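Local coordinates for E3 SUMO-protein ligase SIZ2 (Saccharomyces cerevisiae, PDB 6U75) that acts as an E3 ligase of the PIAS family that promotes attachment of SUMO to target proteins, with septins among its possible substrates, at residues Y196-F209 and C226-I240. Numbering follows the deposited sequence.
Sequences YPAKTDQCKHIQCF and CPICQHPIKFDQLKI. With ZN (zinc ion), chain C.
The zinc site of the SP-RING domain illustrates how one metal ion can tie together two loops separate in sequence: Cys203 and His205 meet Cys226 and Cys229 around it. His205 NE2 lies 2.0 Å from the zinc ion, and SG of Cys203, Cys226 and Cys229 each lies 2.3 Å from it. The imidazole is bounded on two sides, with Cys229 SG in its plane at the edge and Ile228 CG2 over the centre of one face, a CH-pi contact 4.1 Å from the centroid. Backbone N of Ile228 donates to Cys226 SG, and His231 ND1 to Cys229 SG, which probably tempers the negative charge of the thiolates.

Beside the metal, Phe209 anchors the apolar packing. Its CG sits between the backbone N and the carbonyl carbon (chi1 53°), turning one ring face to Pro227, whose CD makes a CH-pi contact 3.8 Å from the centroid; Leu238 CD2 meets the edge at CZ, and Cys226 SG approaches CE1 obliquely. With an alanine here, Pro227 and Leu238 would probably lose the aromatic ring they share, and a gap would open beside Cys226.

Farther along, Lys199 and Lys239 form an antiparallel hydrogen-bonded pair, Lys199 N to Lys239 O and Lys239 N to Lys199 O both 2.9 Å, and Thr200 CG2 packs on Gln237 CB. Backbone bonds between Ala198 and Phe209 set strand 197-199 between 209-210 and 239-240. This small three-stranded sheet beside a single zinc site is characteristic of the SP-RING fold of SIZ/PIAS ligases.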
loop_
_atom_site.group_PDB
_atom_site.type_symbol
_atom_site.label_atom_id
_atom_site.label_comp_id
_atom_site.label_asym_id
_atom_site.label_seq_id
_atom_site.Cartn_x
_atom_site.Cartn_y
_atom_site.Cartn_z
ATOM N N TYR A 196 12.068 11.974 6.910
ATOM C CA TYR A 196 12.693 11.043 5.973
ATOM C C TYR A 196 12.347 11.473 4.552
ATOM O O TYR A 196 11.529 10.839 3.876
ATOM C CB TYR A 196 12.231 9.610 6.240
ATOM C CG TYR A 196 12.167 9.249 7.707
ATOM C CD1 TYR A 196 13.321 8.954 8.422
ATOM C CD2 TYR A 196 10.952 9.193 8.376
ATOM C CE1 TYR A 196 13.266 8.620 9.762
ATOM C CE2 TYR A 196 10.887 8.859 9.716
ATOM C CZ TYR A 196 12.047 8.574 10.403
ATOM O OH TYR A 196 11.990 8.239 11.736
ATOM N N PRO A 197 12.958 12.554 4.064
ATOM C CA PRO A 197 12.611 13.061 2.726
ATOM C C PRO A 197 13.024 12.069 1.650
ATOM O O PRO A 197 14.210 11.785 1.473
ATOM C CB PRO A 197 13.400 14.371 2.627
ATOM C CG PRO A 197 14.543 14.193 3.564
ATOM C CD PRO A 197 14.029 13.345 4.694
ATOM N N ALA A 198 12.037 11.548 0.925
ATOM C CA ALA A 198 12.260 10.488 -0.045
ATOM C C ALA A 198 11.551 10.809 -1.351
ATOM O O ALA A 198 10.686 11.686 -1.423
ATOM C CB ALA A 198 11.771 9.132 0.484
ATOM N N LYS A 199 11.940 10.072 -2.390
ATOM C CA LYS A 199 11.309 10.151 -3.701
ATOM C C LYS A 199 11.836 9.003 -4.554
ATOM O O LYS A 199 12.304 7.996 -4.012
ATOM C CB LYS A 199 11.574 11.507 -4.359
ATOM C CG LYS A 199 13.031 11.776 -4.698
ATOM C CD LYS A 199 13.198 13.128 -5.372
ATOM C CE LYS A 199 14.590 13.287 -5.963
ATOM N NZ LYS A 199 14.763 14.601 -6.641
ATOM N N THR A 200 11.772 9.136 -5.876
ATOM C CA THR A 200 12.285 8.119 -6.778
ATOM C C THR A 200 13.177 8.768 -7.825
ATOM O O THR A 200 13.050 9.957 -8.131
ATOM C CB THR A 200 11.153 7.350 -7.475
ATOM O OG1 THR A 200 10.498 8.204 -8.419
ATOM C CG2 THR A 200 10.137 6.853 -6.457
ATOM N N ASP A 201 14.096 7.969 -8.370
ATOM C CA ASP A 201 14.885 8.424 -9.506
ATOM C C ASP A 201 14.011 8.703 -10.718
ATOM O O ASP A 201 14.433 9.427 -11.626
ATOM C CB ASP A 201 15.950 7.385 -9.857
ATOM C CG ASP A 201 16.978 7.210 -8.758
ATOM O OD1 ASP A 201 17.304 8.209 -8.083
ATOM O OD2 ASP A 201 17.461 6.073 -8.569
ATOM N N GLN A 202 12.799 8.148 -10.748
ATOM C CA GLN A 202 11.866 8.387 -11.840
ATOM C C GLN A 202 11.143 9.720 -11.707
ATOM O O GLN A 202 10.455 10.131 -12.648
ATOM C CB GLN A 202 10.828 7.260 -11.910
ATOM C CG GLN A 202 11.323 5.897 -11.434
ATOM C CD GLN A 202 12.601 5.457 -12.122
ATOM O OE1 GLN A 202 12.665 5.380 -13.349
ATOM N NE2 GLN A 202 13.629 5.172 -11.331
ATOM N N CYS A 203 11.279 10.399 -10.571
ATOM C CA CYS A 203 10.569 11.643 -10.315
ATOM C C CYS A 203 11.363 12.823 -10.860
ATOM O O CYS A 203 12.562 12.952 -10.592
ATOM C CB CYS A 203 10.321 11.820 -8.817
ATOM S SG CYS A 203 8.997 10.780 -8.160
ATOM N N LYS A 204 10.687 13.681 -11.615
ATOM C CA LYS A 204 11.314 14.847 -12.233
ATOM C C LYS A 204 11.019 16.102 -11.411
ATOM O O LYS A 204 10.408 17.063 -11.881
ATOM C CB LYS A 204 10.831 15.000 -13.673
ATOM C CG LYS A 204 10.840 13.699 -14.474
ATOM C CD LYS A 204 12.253 13.177 -14.695
ATOM C CE LYS A 204 12.246 11.700 -15.057
ATOM N NZ LYS A 204 13.612 11.195 -15.370
ATOM N N HIS A 205 11.462 16.075 -10.156
ATOM C CA HIS A 205 11.248 17.190 -9.244
ATOM C C HIS A 205 12.138 17.012 -8.024
ATOM O O HIS A 205 12.375 15.885 -7.583
ATOM C CB HIS A 205 9.774 17.289 -8.824
ATOM C CG HIS A 205 9.219 16.022 -8.247
ATOM N ND1 HIS A 205 9.604 15.533 -7.017
ATOM C CD2 HIS A 205 8.301 15.151 -8.728
ATOM C CE1 HIS A 205 8.949 14.413 -6.767
ATOM N NE2 HIS A 205 8.153 14.158 -7.790
ATOM N N ILE A 206 12.630 18.132 -7.487
ATOM C CA ILE A 206 13.485 18.076 -6.305
ATOM C C ILE A 206 12.684 17.958 -5.015
ATOM O O ILE A 206 13.248 17.585 -3.978
ATOM C CB ILE A 206 14.403 19.308 -6.220
ATOM C CG1 ILE A 206 13.583 20.600 -6.269
ATOM C CG2 ILE A 206 15.429 19.284 -7.345
ATOM C CD1 ILE A 206 14.374 21.838 -5.905
ATOM N N GLN A 207 11.389 18.265 -5.041
ATOM C CA GLN A 207 10.577 18.156 -3.838
ATOM C C GLN A 207 10.460 16.699 -3.405
ATOM O O GLN A 207 10.459 15.779 -4.228
ATOM C CB GLN A 207 9.184 18.742 -4.066
ATOM C CG GLN A 207 9.157 20.248 -4.275
ATOM C CD GLN A 207 9.415 20.647 -5.714
ATOM O OE1 GLN A 207 10.017 19.898 -6.481
ATOM N NE2 GLN A 207 8.948 21.833 -6.091
ATOM N N CYS A 208 10.355 16.498 -2.094
ATOM C CA CYS A 208 10.301 15.173 -1.498
ATOM C C CYS A 208 9.059 15.061 -0.622
ATOM O O CYS A 208 8.314 16.025 -0.424
ATOM C CB CYS A 208 11.562 14.885 -0.674
ATOM S SG CYS A 208 13.096 14.940 -1.616
ATOM N N PHE A 209 8.844 13.858 -0.096
ATOM C CA PHE A 209 7.760 13.579 0.831
ATOM C C PHE A 209 8.273 12.630 1.902
ATOM O O PHE A 209 9.175 11.825 1.655
ATOM C CB PHE A 209 6.554 12.965 0.113
ATOM C CG PHE A 209 6.895 11.762 -0.717
ATOM C CD1 PHE A 209 7.281 11.904 -2.038
ATOM C CD2 PHE A 209 6.840 10.491 -0.173
ATOM C CE1 PHE A 209 7.599 10.800 -2.804
ATOM C CE2 PHE A 209 7.159 9.382 -0.935
ATOM C CZ PHE A 209 7.538 9.537 -2.252
ATOM N N CYS A 226 3.009 9.090 -6.611
ATOM C CA CYS A 226 3.793 10.121 -5.951
ATOM C C CYS A 226 2.870 11.247 -5.480
ATOM O O CYS A 226 2.091 11.777 -6.284
ATOM C CB CYS A 226 4.851 10.670 -6.908
ATOM S SG CYS A 226 5.875 11.989 -6.220
ATOM N N PRO A 227 2.924 11.639 -4.201
ATOM C CA PRO A 227 2.052 12.726 -3.728
ATOM C C PRO A 227 2.309 14.068 -4.401
ATOM O O PRO A 227 1.595 15.033 -4.111
ATOM C CB PRO A 227 2.367 12.805 -2.223
ATOM C CG PRO A 227 3.043 11.527 -1.885
ATOM C CD PRO A 227 3.779 11.122 -3.119
ATOM N N ILE A 228 3.308 14.166 -5.276
ATOM C CA ILE A 228 3.671 15.421 -5.928
ATOM C C ILE A 228 3.343 15.379 -7.419
ATOM O O ILE A 228 2.574 16.202 -7.918
ATOM C CB ILE A 228 5.161 15.754 -5.690
ATOM C CG1 ILE A 228 5.444 15.804 -4.184
ATOM C CG2 ILE A 228 5.534 17.069 -6.364
ATOM C CD1 ILE A 228 6.896 16.023 -3.835
ATOM N N CYS A 229 3.916 14.420 -8.146
ATOM C CA CYS A 229 3.718 14.304 -9.584
ATOM C C CYS A 229 2.670 13.266 -9.969
ATOM O O CYS A 229 2.320 13.174 -11.152
ATOM C CB CYS A 229 5.046 13.957 -10.269
ATOM S SG CYS A 229 5.777 12.393 -9.738
ATOM N N GLN A 230 2.167 12.485 -9.016
ATOM C CA GLN A 230 1.128 11.482 -9.235
ATOM C C GLN A 230 1.559 10.370 -10.186
ATOM O O GLN A 230 0.720 9.563 -10.605
ATOM C CB GLN A 230 -0.169 12.123 -9.747
ATOM C CG GLN A 230 -1.159 12.455 -8.646
ATOM C CD GLN A 230 -0.598 13.431 -7.634
ATOM O OE1 GLN A 230 0.279 14.235 -7.950
ATOM N NE2 GLN A 230 -1.100 13.365 -6.406
ATOM N N HIS A 231 2.837 10.297 -10.539
ATOM C CA HIS A 231 3.304 9.178 -11.340
ATOM C C HIS A 231 3.198 7.886 -10.532
ATOM O O HIS A 231 3.456 7.886 -9.324
ATOM C CB HIS A 231 4.751 9.390 -11.787
ATOM C CG HIS A 231 4.884 10.121 -13.085
ATOM N ND1 HIS A 231 5.266 11.443 -13.160
ATOM C CD2 HIS A 231 4.686 9.714 -14.362
ATOM C CE1 HIS A 231 5.299 11.820 -14.426
ATOM N NE2 HIS A 231 4.951 10.789 -15.176
ATOM N N PRO A 232 2.818 6.771 -11.160
ATOM C CA PRO A 232 2.782 5.495 -10.429
ATOM C C PRO A 232 4.192 5.032 -10.097
ATOM O O PRO A 232 5.029 4.863 -10.987
ATOM C CB PRO A 232 2.083 4.545 -11.408
ATOM C CG PRO A 232 2.367 5.120 -12.749
ATOM C CD PRO A 232 2.399 6.612 -12.564
ATOM N N ILE A 233 4.455 4.837 -8.807
ATOM C CA ILE A 233 5.748 4.375 -8.331
ATOM C C ILE A 233 5.550 3.063 -7.581
ATOM O O ILE A 233 4.427 2.613 -7.349
ATOM C CB ILE A 233 6.451 5.415 -7.438
ATOM C CG1 ILE A 233 5.552 5.817 -6.267
ATOM C CG2 ILE A 233 6.834 6.638 -8.256
ATOM C CD1 ILE A 233 6.223 6.744 -5.279
ATOM N N LYS A 234 6.668 2.449 -7.205
ATOM C CA LYS A 234 6.666 1.171 -6.512
ATOM C C LYS A 234 7.572 1.258 -5.293
ATOM O O LYS A 234 8.470 2.100 -5.217
ATOM C CB LYS A 234 7.112 0.035 -7.443
ATOM C CG LYS A 234 6.146 -0.209 -8.597
ATOM C CD LYS A 234 6.868 -0.481 -9.910
ATOM C CE LYS A 234 7.421 -1.894 -9.972
ATOM N NZ LYS A 234 8.163 -2.136 -11.243
ATOM N N PHE A 235 7.319 0.366 -4.333
ATOM C CA PHE A 235 8.012 0.434 -3.051
ATOM C C PHE A 235 9.526 0.416 -3.227
ATOM O O PHE A 235 10.244 1.163 -2.552
ATOM C CB PHE A 235 7.565 -0.723 -2.159
ATOM C CG PHE A 235 8.315 -0.812 -0.864
ATOM C CD1 PHE A 235 8.162 0.161 0.107
ATOM C CD2 PHE A 235 9.171 -1.870 -0.615
ATOM C CE1 PHE A 235 8.851 0.083 1.299
ATOM C CE2 PHE A 235 9.861 -1.954 0.576
ATOM C CZ PHE A 235 9.702 -0.975 1.534
ATOM N N ASP A 236 10.031 -0.426 -4.129
ATOM C CA ASP A 236 11.473 -0.574 -4.288
ATOM C C ASP A 236 12.126 0.624 -4.964
ATOM O O ASP A 236 13.359 0.681 -5.021
ATOM C CB ASP A 236 11.778 -1.846 -5.082
ATOM C CG ASP A 236 11.363 -3.104 -4.343
ATOM O OD1 ASP A 236 11.462 -3.123 -3.098
ATOM O OD2 ASP A 236 10.936 -4.072 -5.007
ATOM N N GLN A 237 11.345 1.578 -5.472
ATOM C CA GLN A 237 11.907 2.790 -6.053
ATOM C C GLN A 237 12.136 3.889 -5.026
ATOM O O GLN A 237 12.862 4.846 -5.316
ATOM C CB GLN A 237 10.990 3.325 -7.158
ATOM C CG GLN A 237 10.822 2.384 -8.337
ATOM C CD GLN A 237 9.864 2.924 -9.379
ATOM O OE1 GLN A 237 9.543 4.112 -9.389
ATOM N NE2 GLN A 237 9.396 2.049 -10.262
ATOM N N LEU A 238 11.538 3.776 -3.841
ATOM C CA LEU A 238 11.667 4.815 -2.829
ATOM C C LEU A 238 13.095 4.872 -2.304
ATOM O O LEU A 238 13.671 3.848 -1.927
ATOM C CB LEU A 238 10.697 4.554 -1.678
ATOM C CG LEU A 238 9.213 4.510 -2.046
ATOM C CD1 LEU A 238 8.376 4.092 -0.849
ATOM C CD2 LEU A 238 8.753 5.857 -2.575
ATOM N N LYS A 239 13.665 6.075 -2.281
ATOM C CA LYS A 239 14.994 6.287 -1.725
ATOM C C LYS A 239 15.049 7.674 -1.101
ATOM O O LYS A 239 14.308 8.578 -1.496
ATOM C CB LYS A 239 16.084 6.131 -2.795
ATOM C CG LYS A 239 16.043 4.787 -3.509
ATOM C CD LYS A 239 17.310 4.503 -4.303
ATOM C CE LYS A 239 17.524 5.512 -5.417
ATOM N NZ LYS A 239 17.971 4.852 -6.678
ATOM N N ILE A 240 15.928 7.829 -0.116
ATOM C CA ILE A 240 16.085 9.102 0.576
ATOM C C ILE A 240 16.869 10.062 -0.306
ATOM O O ILE A 240 17.779 9.658 -1.040
ATOM C CB ILE A 240 16.785 8.899 1.932
ATOM C CG1 ILE A 240 15.945 8.008 2.853
ATOM C CG2 ILE A 240 17.062 10.244 2.592
ATOM C CD1 ILE A 240 14.627 8.625 3.285
HETATM ZN ZN ZN C . 7.295 12.327 -8.039
#